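Local coordinates for protein acinetobacter secreted protease CpaA (Acinetobacter nosocomialis M2, PDB 6O38) that is a secreted zinc metalloprotease, a type II secretion substrate that binds the chaperone CpaB, and probably cleaves proteins through a reprolysin-like domain, at residues T425-A430 / G462-D467; K395-E400 / N486-C491; I248-V253 / A257-K262; F224-T229 / Y267-V272. One frame throughout, in Å; residues are numbered along the deposited sequence.

Interaction 1 of 4, residues T425-A430 / G462-D467; sequences TYKIPA and GNEPGD
Lys427 and Glu464 join two loops of the reprolysin-like domain, 425-430 and 462-467, which follow strands 416-425 and 457-462. Each of these strands runs parallel to strand 367-381, and the salt bridge links the two loops. The lysine chain starts with CG anti to its own N (chi1 163°) and bends at chi2 and again at chi4, which curls its end back over its own loop. There NZ meets three oxygens. Glu464 OE2 lies 3.0 Å from Lys427 NZ and supplies the opposite charge, met on its anti side and 31° out of the carboxylate plane. The other two acceptors are backbone carbonyls of the lysine's own loop: Ile428 O at 2.8 Å from Lys427 NZ, approached from a tilt to the carbonyl plane, and Ala430 O at 3.1 Å from the same nitrogen, approached in the plane on a lone pair. The ammonium group thus gathers two carbonyls of its own loop and a carboxylate of the neighbouring one. Glu464 comes from the opposite direction, bent at chi2, with its CG 3.7 Å from Ala430 O; its OE2 also bonds Tyr460 OH, so the carboxylate is anchored to strand 457-462 as well. Lys427 and Glu464 both pack on Ser382, just beyond strand 367-381. The arrangement is a loop-to-loop ion pair at the C-terminal ends of parallel strands in a zincin-type alpha/beta domain.

Interaction 2 of 4, residues K395-E400 / N486-C491; sequences KLRMIE and NDIAGC
Arg397, on helix 391-411, reaches the loop after strand 483-487 and makes one hydrogen bond across the contact, from NH2 to Cys491 O with an N-H...O angle of 164°. The modelled 2.5 Å between Arg397 NH2 and Cys491 O is doubtfully short, so its exact length carries no weight. The side chain gets there by leaving the helix with CG anti to the backbone N (chi1 -160°) and staying extended from CG to NE.

Apolar contact comes from Ile488, whose CG2 lies over one face of the guanidinium, toward its rim, 3.8 Å from Arg397 NH1. At the edge of the group stands the Asn486 amide, its plane turned 43° from that of the guanidinium; Asn486 ND2 is 3.6 Å from Arg397 NH1, two donors side by side without a bond.

Polar bonds inside the loop set up this receiving surface. Asn486 ND2 donates one hydrogen to Asp487 O at 2.8 Å, while Asn486 OD1 is held by Tyr459 OH. Asp487 OD1 accepts Cys491 N at 3.2 Å and, weakly, Gly490 N, closing the turn that presents Cys491 O. The disulfide from Cys491 to Cys470 fixes the end of that turn, and the Cys491 side chain lies about 9 Å from the zinc ion.

A carboxylate of another chain adds to this: Arg397 NE forms a salt bridge with Glu153 of the chaperone CpaB. The guanidinium thus meets a neutral carbonyl of the protease, and its positive charge is probably compensated in part by the bound chaperone, with Asp487 nearby but not in contact.

Interaction 3 of 4, residues I248-V253 / A257-K262; sequences INNTNV and ATLTLK
Chi1 of -70° sets CG of Asn250 anti to its carbonyl carbon, and chi2 of 89° turns the amide toward Ala257, while Leu259, with CG likewise beside its N, sends its CD1 branch toward Asn250 as its CB faces Ile248. The amide hydrogen of Asn250 ND2 points at Ala257 O, 2.9 Å from the nitrogen, in the carbonyl plane and on a lone pair; the bond is nearly straight at 167°. The same ND2 also serves Ser255 O, so one amide nitrogen serves the carbonyls of both Ser255 and Ala257. A backbone bond completes the pairing: Ile248 N donates to Leu259 O at 2.8 Å. These bonds join strand 246-248 to the approach of strand 260-261, antiparallel neighbours in a three-stranded sheet of an StcE-type beta-sandwich domain, and the chain between them turns back through a type II turn from Asn250 to Val253. Ile248 and Leu259 cross at about a right angle, with Ile248 CB 3.8 Å from Leu259 CB. Leu259 CD1 extends under the Asn250 amide, 3.7 Å from Asn250 ND2, and approaches Val253 CG1 at 4.4 Å. Further along, Ile248 CD1 comes to 4.5 Å from Leu261 CD1, and Ile238 packs against both residues from strand 235-240.

Interaction 4 of 4, residues F224-T229 / Y267-V272; sequences FTLPTT and YEFMYV
Phe269 is the first residue of strand 266-272 to meet loop 224-229, and it does so through Leu226. The CD1 methyl of Leu226 sits over one face of the Phe269 ring, 3.7 Å from its centroid and 21° off the ring normal, a CH-pi contact. The methyl is displaced toward the CB end of the ring, since its nearest atom is Phe269 CG, 3.5 Å from Leu226 CD1. The two side chains cross at about a right angle, so that a branch end of the leucine, and not its length, presses on the ring.

Two residues further on, Tyr271 points from the same side of the strand and takes up the polar end of the loop. Its CG lies anti to the backbone N (chi1 -166°), and this carries the ring up beside Thr229, whose backbone carbon lies over one ring face toward the rim. Thr229 OG1 donates a hydrogen bond to Tyr271 OH at 3.1 Å. The phenol in turn gives its hydrogen to a water 2.9 Å from Tyr271 OH, and that water donates to Thr228 O, 2.8 Å from the water oxygen. The hydroxyl thus accepts once and donates once, which fixes its orientation and ties it to two successive residues of the loop.

Leu226 and Phe269 are both backed by Ile238 of strand 235-240, the antiparallel neighbour of 266-272, while Trp278 of strand 277-288, on the other flank, touches Leu226 and meets the Tyr271 ring edge-to-face, so the loop lies across three adjacent strands of the beta-sandwich domain.

Overall arrangement
The four contacts form two pairs at opposite sides of the chain's centre. Interactions 3 and 4 share one StcE-type beta-sandwich domain, with centres about 10 Å apart; 3 is nested inside the loop closed by 4, and they touch through Thr260 O with Tyr267 OH and Asn249 ND2 with Thr225 OG1. Interactions 1 and 2 follow in the reprolysin-like domain, centres about 13 Å apart, with 1 nested inside 2; strands 457-462 and 483-487, which lead into their loops, run parallel. Between the pairs the centres lie about 41 to 52 Å apart, so each pair belongs to its own module, the later one carrying the zinc ion.

Interaction 1 of 4, residues T425-A430 / G462-D467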
loop_
_atom_site.group_PDB
_atom_site.type_symbol
_atom_site.label_atom_id
_atom_site.label_comp_id
_atom_site.label_asym_id
_atom_site.label_seq_id
_atom_site.Cartn_x
_atom_site.Cartn_y
_atom_site.Cartn_z
ATOM N N THR A 425 13.216 29.784 0.311
ATOM C CA THR A 425 11.979 30.406 0.760
ATOM C C THR A 425 11.743 31.661 -0.070
ATOM O O THR A 425 12.559 32.589 -0.042
ATOM C CB THR A 425 12.044 30.750 2.249
ATOM O OG1 THR A 425 11.918 29.551 3.025
ATOM C CG2 THR A 425 10.931 31.721 2.623
ATOM N N TYR A 426 10.636 31.685 -0.807
ATOM C CA TYR A 426 10.385 32.772 -1.741
ATOM C C TYR A 426 8.926 32.747 -2.172
ATOM O O TYR A 426 8.340 31.673 -2.335
ATOM C CB TYR A 426 11.298 32.667 -2.968
ATOM C CG TYR A 426 11.065 33.752 -3.990
ATOM C CD1 TYR A 426 11.539 35.041 -3.783
ATOM C CD2 TYR A 426 10.360 33.491 -5.156
ATOM C CE1 TYR A 426 11.323 36.038 -4.714
ATOM C CE2 TYR A 426 10.139 34.479 -6.088
ATOM C CZ TYR A 426 10.622 35.750 -5.866
ATOM O OH TYR A 426 10.402 36.737 -6.800
ATOM N N LYS A 427 8.353 33.933 -2.353
ATOM C CA LYS A 427 6.985 34.095 -2.828
ATOM C C LYS A 427 7.013 34.498 -4.298
ATOM O O LYS A 427 7.508 35.577 -4.640
ATOM C CB LYS A 427 6.243 35.143 -1.996
ATOM C CG LYS A 427 4.976 35.686 -2.643
ATOM C CD LYS A 427 3.759 34.845 -2.300
ATOM C CE LYS A 427 2.486 35.481 -2.837
ATOM N NZ LYS A 427 2.277 35.186 -4.281
ATOM N N ILE A 428 6.495 33.632 -5.157
ATOM C CA ILE A 428 6.382 33.976 -6.579
ATOM C C ILE A 428 5.301 35.039 -6.746
ATOM O O ILE A 428 4.177 34.856 -6.244
ATOM C CB ILE A 428 6.062 32.730 -7.407
ATOM C CG1 ILE A 428 7.141 31.663 -7.206
ATOM C CG2 ILE A 428 5.931 33.088 -8.880
ATOM C CD1 ILE A 428 6.955 30.437 -8.075
ATOM N N PRO A 429 5.580 36.155 -7.424
ATOM C CA PRO A 429 4.560 37.207 -7.549
ATOM C C PRO A 429 3.399 36.772 -8.426
ATOM O O PRO A 429 3.521 36.722 -9.655
ATOM C CB PRO A 429 5.330 38.377 -8.176
ATOM C CG PRO A 429 6.781 38.064 -7.955
ATOM C CD PRO A 429 6.879 36.572 -7.972
ATOM N N ALA A 430 2.265 36.471 -7.799
ATOM C CA ALA A 430 1.086 35.974 -8.495
ATOM C C ALA A 430 -0.084 35.963 -7.525
ATOM O O ALA A 430 0.075 35.588 -6.362
ATOM C CB ALA A 430 1.315 34.567 -9.059
ATOM N N GLY A 462 2.990 26.812 -2.371
ATOM C CA GLY A 462 2.471 28.129 -2.061
ATOM C C GLY A 462 1.138 28.057 -1.335
ATOM O O GLY A 462 0.602 26.977 -1.078
ATOM N N ASN A 463 0.625 29.242 -1.002
ATOM C CA ASN A 463 -0.655 29.379 -0.316
ATOM C C ASN A 463 -1.657 30.197 -1.123
ATOM O O ASN A 463 -2.728 30.538 -0.606
ATOM C CB ASN A 463 -0.446 30.004 1.069
ATOM C CG ASN A 463 -1.646 29.823 1.983
ATOM O OD1 ASN A 463 -2.272 28.763 2.001
ATOM N ND2 ASN A 463 -1.973 30.862 2.742
ATOM N N GLU A 464 -1.336 30.523 -2.372
ATOM C CA GLU A 464 -2.262 31.258 -3.216
ATOM C C GLU A 464 -3.437 30.365 -3.615
ATOM O O GLU A 464 -3.288 29.147 -3.740
ATOM C CB GLU A 464 -1.556 31.776 -4.467
ATOM C CG GLU A 464 -0.318 32.632 -4.197
ATOM C CD GLU A 464 0.914 31.806 -3.863
ATOM O OE1 GLU A 464 0.900 30.585 -4.127
ATOM O OE2 GLU A 464 1.896 32.373 -3.340
ATOM N N PRO A 465 -4.620 30.944 -3.815
ATOM C CA PRO A 465 -5.757 30.135 -4.275
ATOM C C PRO A 465 -5.605 29.749 -5.740
ATOM O O PRO A 465 -5.262 30.581 -6.584
ATOM C CB PRO A 465 -6.961 31.056 -4.053
ATOM C CG PRO A 465 -6.388 32.437 -4.129
ATOM C CD PRO A 465 -5.008 32.338 -3.536
ATOM N N GLY A 466 -5.874 28.476 -6.037
ATOM C CA GLY A 466 -5.884 28.018 -7.414
ATOM C C GLY A 466 -7.164 28.378 -8.151
ATOM O O GLY A 466 -8.221 28.604 -7.557
ATOM N N ASP A 467 -7.055 28.438 -9.479
ATOM C CA ASP A 467 -8.193 28.732 -10.355
ATOM C C ASP A 467 -8.842 27.419 -10.798
ATOM O O ASP A 467 -8.718 26.973 -11.943
ATOM C CB ASP A 467 -7.747 29.551 -11.561
ATOM C CG ASP A 467 -7.275 30.936 -11.190
ATOM O OD1 ASP A 467 -7.738 31.472 -10.162
ATOM O OD2 ASP A 467 -6.443 31.491 -11.934
#

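Interaction 2 of 4, residues K395-E400 / N486-C491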
loop_
_atom_site.group_PDB
_atom_site.type_symbol
_atom_site.label_atom_id
_atom_site.label_comp_id
_atom_site.label_asym_id
_atom_site.label_seq_id
_atom_site.Cartn_x
_atom_site.Cartn_y
_atom_site.Cartn_z
ATOM N N LYS A 395 9.590 22.468 4.940
ATOM C CA LYS A 395 10.584 21.622 4.287
ATOM C C LYS A 395 10.214 20.150 4.412
ATOM O O LYS A 395 10.408 19.369 3.473
ATOM C CB LYS A 395 11.969 21.886 4.879
ATOM C CG LYS A 395 13.115 21.318 4.056
ATOM C CD LYS A 395 14.460 21.797 4.577
ATOM C CE LYS A 395 15.611 21.080 3.890
ATOM N NZ LYS A 395 15.440 19.600 3.899
ATOM N N LEU A 396 9.678 19.754 5.570
ATOM C CA LEU A 396 9.282 18.365 5.780
ATOM C C LEU A 396 8.177 17.946 4.819
ATOM O O LEU A 396 8.162 16.807 4.337
ATOM C CB LEU A 396 8.830 18.166 7.227
ATOM C CG LEU A 396 8.621 16.723 7.686
ATOM C CD1 LEU A 396 9.724 15.829 7.150
ATOM C CD2 LEU A 396 8.542 16.647 9.203
ATOM N N ARG A 397 7.235 18.851 4.538
ATOM C CA ARG A 397 6.103 18.503 3.686
ATOM C C ARG A 397 6.556 18.162 2.271
ATOM O O ARG A 397 6.055 17.209 1.664
ATOM C CB ARG A 397 5.098 19.654 3.664
ATOM C CG ARG A 397 3.697 19.259 3.231
ATOM C CD ARG A 397 2.784 20.472 3.221
ATOM N NE ARG A 397 1.372 20.106 3.156
ATOM C CZ ARG A 397 0.668 20.043 2.032
ATOM N NH1 ARG A 397 1.244 20.314 0.869
ATOM N NH2 ARG A 397 -0.613 19.705 2.071
HETATM N N MSE A 398 7.502 18.925 1.733
HETATM C CA MSE A 398 7.966 18.715 0.367
HETATM C C MSE A 398 8.843 17.473 0.256
HETATM O O MSE A 398 8.816 16.778 -0.760
HETATM C CB MSE A 398 8.725 19.947 -0.131
HETATM C CG MSE A 398 7.961 21.248 0.049
HETATM SE SE MSE A 398 8.700 22.720 -0.991
HETATM C CE MSE A 398 8.322 22.035 -2.777
ATOM N N ILE A 399 9.622 17.200 1.306
ATOM C CA ILE A 399 10.486 16.022 1.304
ATOM C C ILE A 399 9.653 14.748 1.246
ATOM O O ILE A 399 9.978 13.809 0.509
ATOM C CB ILE A 399 11.417 16.039 2.532
ATOM C CG1 ILE A 399 12.464 17.147 2.389
ATOM C CG2 ILE A 399 12.093 14.690 2.713
ATOM C CD1 ILE A 399 13.184 17.140 1.056
ATOM N N GLU A 400 8.562 14.697 2.015
ATOM C CA GLU A 400 7.676 13.539 1.956
ATOM C C GLU A 400 7.044 13.394 0.577
ATOM O O GLU A 400 6.773 12.273 0.133
ATOM C CB GLU A 400 6.596 13.643 3.032
ATOM C CG GLU A 400 7.131 13.611 4.456
ATOM C CD GLU A 400 8.024 12.411 4.727
ATOM O OE1 GLU A 400 7.727 11.312 4.213
ATOM O OE2 GLU A 400 9.025 12.570 5.456
ATOM N N ASN A 486 1.777 23.008 -6.057
ATOM C CA ASN A 486 0.544 22.709 -5.345
ATOM C C ASN A 486 0.456 23.627 -4.133
ATOM O O ASN A 486 1.447 24.232 -3.717
ATOM C CB ASN A 486 0.456 21.235 -4.913
ATOM C CG ASN A 486 1.506 20.858 -3.884
ATOM O OD1 ASN A 486 2.538 20.285 -4.220
ATOM N ND2 ASN A 486 1.233 21.155 -2.618
ATOM N N ASP A 487 -0.742 23.727 -3.568
ATOM C CA ASP A 487 -0.958 24.551 -2.390
ATOM C C ASP A 487 -1.023 23.668 -1.144
ATOM O O ASP A 487 -0.759 22.463 -1.191
ATOM C CB ASP A 487 -2.219 25.409 -2.565
ATOM C CG ASP A 487 -3.510 24.614 -2.419
ATOM O OD1 ASP A 487 -3.466 23.368 -2.370
ATOM O OD2 ASP A 487 -4.584 25.248 -2.356
ATOM N N ILE A 488 -1.379 24.272 -0.014
ATOM C CA ILE A 488 -1.601 23.529 1.218
ATOM C C ILE A 488 -3.064 23.527 1.642
ATOM O O ILE A 488 -3.450 22.678 2.462
ATOM C CB ILE A 488 -0.716 24.062 2.362
ATOM C CG1 ILE A 488 -1.086 25.508 2.697
ATOM C CG2 ILE A 488 0.755 23.961 1.989
ATOM C CD1 ILE A 488 -0.358 26.058 3.902
ATOM N N ALA A 489 -3.883 24.451 1.131
ATOM C CA ALA A 489 -5.297 24.495 1.489
ATOM C C ALA A 489 -5.998 23.177 1.174
ATOM O O ALA A 489 -6.669 22.596 2.036
ATOM C CB ALA A 489 -5.982 25.656 0.769
ATOM N N GLY A 490 -5.858 22.692 -0.058
ATOM C CA GLY A 490 -6.606 21.524 -0.483
ATOM C C GLY A 490 -5.764 20.343 -0.921
ATOM O O GLY A 490 -6.245 19.206 -0.931
ATOM N N CYS A 491 -4.509 20.593 -1.282
ATOM C CA CYS A 491 -3.616 19.554 -1.775
ATOM C C CYS A 491 -2.721 19.044 -0.653
ATOM O O CYS A 491 -2.223 19.826 0.163
ATOM C CB CYS A 491 -2.750 20.076 -2.925
ATOM S SG CYS A 491 -3.407 19.844 -4.605
#

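Interaction 3 of 4, residues I248-V253 / A257-K262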
loop_
_atom_site.group_PDB
_atom_site.type_symbol
_atom_site.label_atom_id
_atom_site.label_comp_id
_atom_site.label_asym_id
_atom_site.label_seq_id
_atom_site.Cartn_x
_atom_site.Cartn_y
_atom_site.Cartn_z
ATOM N N ILE A 248 13.742 -21.472 -6.114
ATOM C CA ILE A 248 12.511 -21.524 -6.895
ATOM C C ILE A 248 12.885 -21.419 -8.368
ATOM O O ILE A 248 13.443 -20.406 -8.804
ATOM C CB ILE A 248 11.536 -20.410 -6.489
ATOM C CG1 ILE A 248 11.162 -20.535 -5.012
ATOM C CG2 ILE A 248 10.287 -20.454 -7.357
ATOM C CD1 ILE A 248 10.466 -19.314 -4.456
ATOM N N ASN A 249 12.589 -22.469 -9.128
ATOM C CA ASN A 249 12.960 -22.506 -10.536
ATOM C C ASN A 249 12.206 -21.436 -11.318
ATOM O O ASN A 249 11.043 -21.135 -11.032
ATOM C CB ASN A 249 12.677 -23.888 -11.120
ATOM C CG ASN A 249 13.499 -24.978 -10.457
ATOM O OD1 ASN A 249 14.661 -24.769 -10.107
ATOM N ND2 ASN A 249 12.898 -26.148 -10.279
ATOM N N ASN A 250 12.884 -20.853 -12.307
ATOM C CA ASN A 250 12.312 -19.763 -13.089
ATOM C C ASN A 250 11.347 -20.236 -14.168
ATOM O O ASN A 250 10.668 -19.398 -14.771
ATOM C CB ASN A 250 13.426 -18.934 -13.732
ATOM C CG ASN A 250 14.213 -18.128 -12.717
ATOM O OD1 ASN A 250 15.205 -18.603 -12.164
ATOM N ND2 ASN A 250 13.770 -16.903 -12.463
ATOM N N THR A 251 11.273 -21.539 -14.434
ATOM C CA THR A 251 10.370 -22.036 -15.464
ATOM C C THR A 251 8.922 -21.739 -15.093
ATOM O O THR A 251 8.537 -21.806 -13.922
ATOM C CB THR A 251 10.565 -23.540 -15.670
ATOM O OG1 THR A 251 10.502 -24.212 -14.405
ATOM C CG2 THR A 251 11.909 -23.821 -16.325
ATOM N N ASN A 252 8.128 -21.383 -16.105
ATOM C CA ASN A 252 6.724 -20.991 -16.006
ATOM C C ASN A 252 6.532 -19.658 -15.293
ATOM O O ASN A 252 5.386 -19.241 -15.092
ATOM C CB ASN A 252 5.861 -22.057 -15.312
ATOM C CG ASN A 252 6.047 -23.436 -15.912
ATOM O OD1 ASN A 252 6.102 -23.593 -17.130
ATOM N ND2 ASN A 252 6.149 -24.445 -15.054
ATOM N N VAL A 253 7.606 -18.975 -14.906
ATOM C CA VAL A 253 7.531 -17.693 -14.219
ATOM C C VAL A 253 8.000 -16.604 -15.174
ATOM O O VAL A 253 8.950 -16.805 -15.940
ATOM C CB VAL A 253 8.377 -17.697 -12.929
ATOM C CG1 VAL A 253 8.207 -16.391 -12.166
ATOM C CG2 VAL A 253 8.007 -18.886 -12.056
ATOM N N ALA A 257 14.977 -13.544 -12.666
ATOM C CA ALA A 257 15.714 -13.088 -11.500
ATOM C C ALA A 257 16.030 -14.253 -10.562
ATOM O O ALA A 257 15.518 -15.367 -10.704
ATOM C CB ALA A 257 14.923 -12.009 -10.761
ATOM N N THR A 258 16.886 -13.972 -9.583
ATOM C CA THR A 258 17.344 -14.976 -8.625
ATOM C C THR A 258 16.244 -15.212 -7.599
ATOM O O THR A 258 16.019 -14.389 -6.710
ATOM C CB THR A 258 18.636 -14.523 -7.955
ATOM O OG1 THR A 258 19.633 -14.274 -8.953
ATOM C CG2 THR A 258 19.141 -15.591 -6.997
ATOM N N LEU A 259 15.549 -16.338 -7.727
ATOM C CA LEU A 259 14.476 -16.702 -6.801
ATOM C C LEU A 259 14.983 -17.691 -5.752
ATOM O O LEU A 259 14.547 -18.840 -5.675
ATOM C CB LEU A 259 13.290 -17.273 -7.574
ATOM C CG LEU A 259 12.817 -16.474 -8.788
ATOM C CD1 LEU A 259 11.667 -17.186 -9.484
ATOM C CD2 LEU A 259 12.412 -15.065 -8.382
ATOM N N THR A 260 15.921 -17.229 -4.930
ATOM C CA THR A 260 16.472 -18.044 -3.856
ATOM C C THR A 260 15.617 -17.889 -2.604
ATOM O O THR A 260 15.279 -16.769 -2.208
ATOM C CB THR A 260 17.923 -17.658 -3.565
ATOM O OG1 THR A 260 18.725 -17.906 -4.724
ATOM C CG2 THR A 260 18.470 -18.468 -2.400
ATOM N N LEU A 261 15.271 -19.017 -1.988
ATOM C CA LEU A 261 14.373 -19.052 -0.836
ATOM C C LEU A 261 15.210 -19.280 0.418
ATOM O O LEU A 261 15.610 -20.408 0.716
ATOM C CB LEU A 261 13.326 -20.146 -1.019
ATOM C CG LEU A 261 12.231 -20.260 0.038
ATOM C CD1 LEU A 261 11.271 -19.085 -0.050
ATOM C CD2 LEU A 261 11.493 -21.579 -0.107
ATOM N N LYS A 262 15.470 -18.205 1.158
ATOM C CA LYS A 262 16.271 -18.264 2.369
ATOM C C LYS A 262 15.369 -18.310 3.600
ATOM O O LYS A 262 14.138 -18.279 3.509
ATOM C CB LYS A 262 17.229 -17.074 2.439
ATOM C CG LYS A 262 18.189 -16.971 1.267
ATOM C CD LYS A 262 19.103 -15.765 1.413
ATOM C CE LYS A 262 18.305 -14.470 1.467
ATOM N NZ LYS A 262 17.370 -14.337 0.314
#

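Interaction 4 of 4, residues F224-T229 / Y267-V272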
loop_
_atom_site.group_PDB
_atom_site.type_symbol
_atom_site.label_atom_id
_atom_site.label_comp_id
_atom_site.label_asym_id
_atom_site.label_seq_id
_atom_site.Cartn_x
_atom_site.Cartn_y
_atom_site.Cartn_z
ATOM N N PHE A 224 12.174 -26.148 -6.523
ATOM C CA PHE A 224 10.733 -26.282 -6.670
ATOM C C PHE A 224 10.288 -25.626 -7.967
ATOM O O PHE A 224 10.749 -24.532 -8.309
ATOM C CB PHE A 224 10.000 -25.655 -5.477
ATOM C CG PHE A 224 8.517 -25.858 -5.507
ATOM C CD1 PHE A 224 7.962 -27.043 -5.055
ATOM C CD2 PHE A 224 7.675 -24.866 -5.979
ATOM C CE1 PHE A 224 6.597 -27.239 -5.079
ATOM C CE2 PHE A 224 6.307 -25.055 -6.005
ATOM C CZ PHE A 224 5.769 -26.244 -5.555
ATOM N N THR A 225 9.390 -26.298 -8.684
ATOM C CA THR A 225 8.877 -25.826 -9.964
ATOM C C THR A 225 7.383 -25.560 -9.849
ATOM O O THR A 225 6.624 -26.436 -9.420
ATOM C CB THR A 225 9.146 -26.844 -11.077
ATOM O OG1 THR A 225 10.551 -27.116 -11.151
ATOM C CG2 THR A 225 8.667 -26.308 -12.418
ATOM N N LEU A 226 6.968 -24.355 -10.237
ATOM C CA LEU A 226 5.561 -23.998 -10.241
ATOM C C LEU A 226 4.812 -24.761 -11.333
ATOM O O LEU A 226 5.421 -25.278 -12.273
ATOM C CB LEU A 226 5.398 -22.493 -10.449
ATOM C CG LEU A 226 5.967 -21.560 -9.379
ATOM C CD1 LEU A 226 5.328 -20.186 -9.489
ATOM C CD2 LEU A 226 5.762 -22.133 -7.985
ATOM N N PRO A 227 3.484 -24.857 -11.222
ATOM C CA PRO A 227 2.703 -25.493 -12.290
ATOM C C PRO A 227 2.859 -24.751 -13.609
ATOM O O PRO A 227 3.160 -23.556 -13.646
ATOM C CB PRO A 227 1.261 -25.414 -11.774
ATOM C CG PRO A 227 1.393 -25.304 -10.298
ATOM C CD PRO A 227 2.647 -24.519 -10.057
ATOM N N THR A 228 2.650 -25.483 -14.704
ATOM C CA THR A 228 2.749 -24.892 -16.030
ATOM C C THR A 228 1.540 -24.033 -16.367
ATOM O O THR A 228 1.645 -23.132 -17.207
ATOM C CB THR A 228 2.882 -25.990 -17.085
ATOM O OG1 THR A 228 2.264 -27.185 -16.599
ATOM C CG2 THR A 228 4.346 -26.292 -17.338
ATOM N N THR A 229 0.405 -24.290 -15.723
ATOM C CA THR A 229 -0.832 -23.584 -16.011
ATOM C C THR A 229 -1.709 -23.595 -14.768
ATOM O O THR A 229 -1.546 -24.428 -13.873
ATOM C CB THR A 229 -1.579 -24.213 -17.194
ATOM O OG1 THR A 229 -2.658 -23.359 -17.591
ATOM C CG2 THR A 229 -2.132 -25.580 -16.812
ATOM N N TYR A 267 7.818 -15.600 -1.145
ATOM C CA TYR A 267 7.543 -15.254 -2.530
ATOM C C TYR A 267 6.064 -15.459 -2.816
ATOM O O TYR A 267 5.443 -16.387 -2.289
ATOM C CB TYR A 267 8.377 -16.104 -3.498
ATOM C CG TYR A 267 9.855 -15.785 -3.513
ATOM C CD1 TYR A 267 10.696 -16.251 -2.511
ATOM C CD2 TYR A 267 10.411 -15.033 -4.539
ATOM C CE1 TYR A 267 12.049 -15.967 -2.525
ATOM C CE2 TYR A 267 11.763 -14.743 -4.563
ATOM C CZ TYR A 267 12.577 -15.214 -3.554
ATOM O OH TYR A 267 13.922 -14.927 -3.573
ATOM N N GLU A 268 5.503 -14.593 -3.656
ATOM C CA GLU A 268 4.110 -14.693 -4.067
ATOM C C GLU A 268 4.037 -14.637 -5.584
ATOM O O GLU A 268 4.661 -13.773 -6.207
ATOM C CB GLU A 268 3.264 -13.574 -3.449
ATOM C CG GLU A 268 1.772 -13.864 -3.432
ATOM C CD GLU A 268 0.977 -12.792 -2.712
ATOM O OE1 GLU A 268 -0.271 -12.838 -2.765
ATOM O OE2 GLU A 268 1.598 -11.903 -2.094
ATOM N N PHE A 269 3.274 -15.555 -6.171
ATOM C CA PHE A 269 3.128 -15.642 -7.614
ATOM C C PHE A 269 1.652 -15.586 -7.975
ATOM O O PHE A 269 0.792 -16.031 -7.212
ATOM C CB PHE A 269 3.750 -16.930 -8.177
ATOM C CG PHE A 269 5.204 -17.101 -7.841
ATOM C CD1 PHE A 269 5.590 -17.638 -6.624
ATOM C CD2 PHE A 269 6.184 -16.721 -8.742
ATOM C CE1 PHE A 269 6.926 -17.796 -6.313
ATOM C CE2 PHE A 269 7.522 -16.875 -8.437
ATOM C CZ PHE A 269 7.893 -17.413 -7.221
HETATM N N MSE A 270 1.368 -15.031 -9.148
HETATM C CA MSE A 270 -0.002 -14.911 -9.626
HETATM C C MSE A 270 -0.083 -15.275 -11.100
HETATM O O MSE A 270 0.619 -14.696 -11.929
HETATM C CB MSE A 270 -0.528 -13.494 -9.403
HETATM C CG MSE A 270 -1.963 -13.291 -9.852
HETATM SE SE MSE A 270 -2.474 -11.412 -9.844
HETATM C CE MSE A 270 -1.252 -10.765 -11.219
ATOM N N TYR A 271 -0.945 -16.232 -11.428
ATOM C CA TYR A 271 -1.063 -16.699 -12.801
ATOM C C TYR A 271 -1.874 -15.716 -13.634
ATOM O O TYR A 271 -2.856 -15.136 -13.160
ATOM C CB TYR A 271 -1.709 -18.084 -12.847
ATOM C CG TYR A 271 -1.564 -18.765 -14.187
ATOM C CD1 TYR A 271 -0.351 -19.322 -14.573
ATOM C CD2 TYR A 271 -2.633 -18.846 -15.069
ATOM C CE1 TYR A 271 -0.208 -19.943 -15.798
ATOM C CE2 TYR A 271 -2.499 -19.467 -16.297
ATOM C CZ TYR A 271 -1.285 -20.015 -16.655
ATOM O OH TYR A 271 -1.144 -20.633 -17.876
ATOM N N VAL A 272 -1.455 -15.532 -14.883
ATOM C CA VAL A 272 -2.083 -14.600 -15.810
ATOM C C VAL A 272 -2.452 -15.398 -17.054
ATOM O O VAL A 272 -1.569 -15.813 -17.815
ATOM C CB VAL A 272 -1.162 -13.422 -16.162
ATOM C CG1 VAL A 272 -1.897 -12.412 -17.018
ATOM C CG2 VAL A 272 -0.628 -12.763 -14.897
HETATM O O HOH W 1 0.949 -21.787 -19.560
#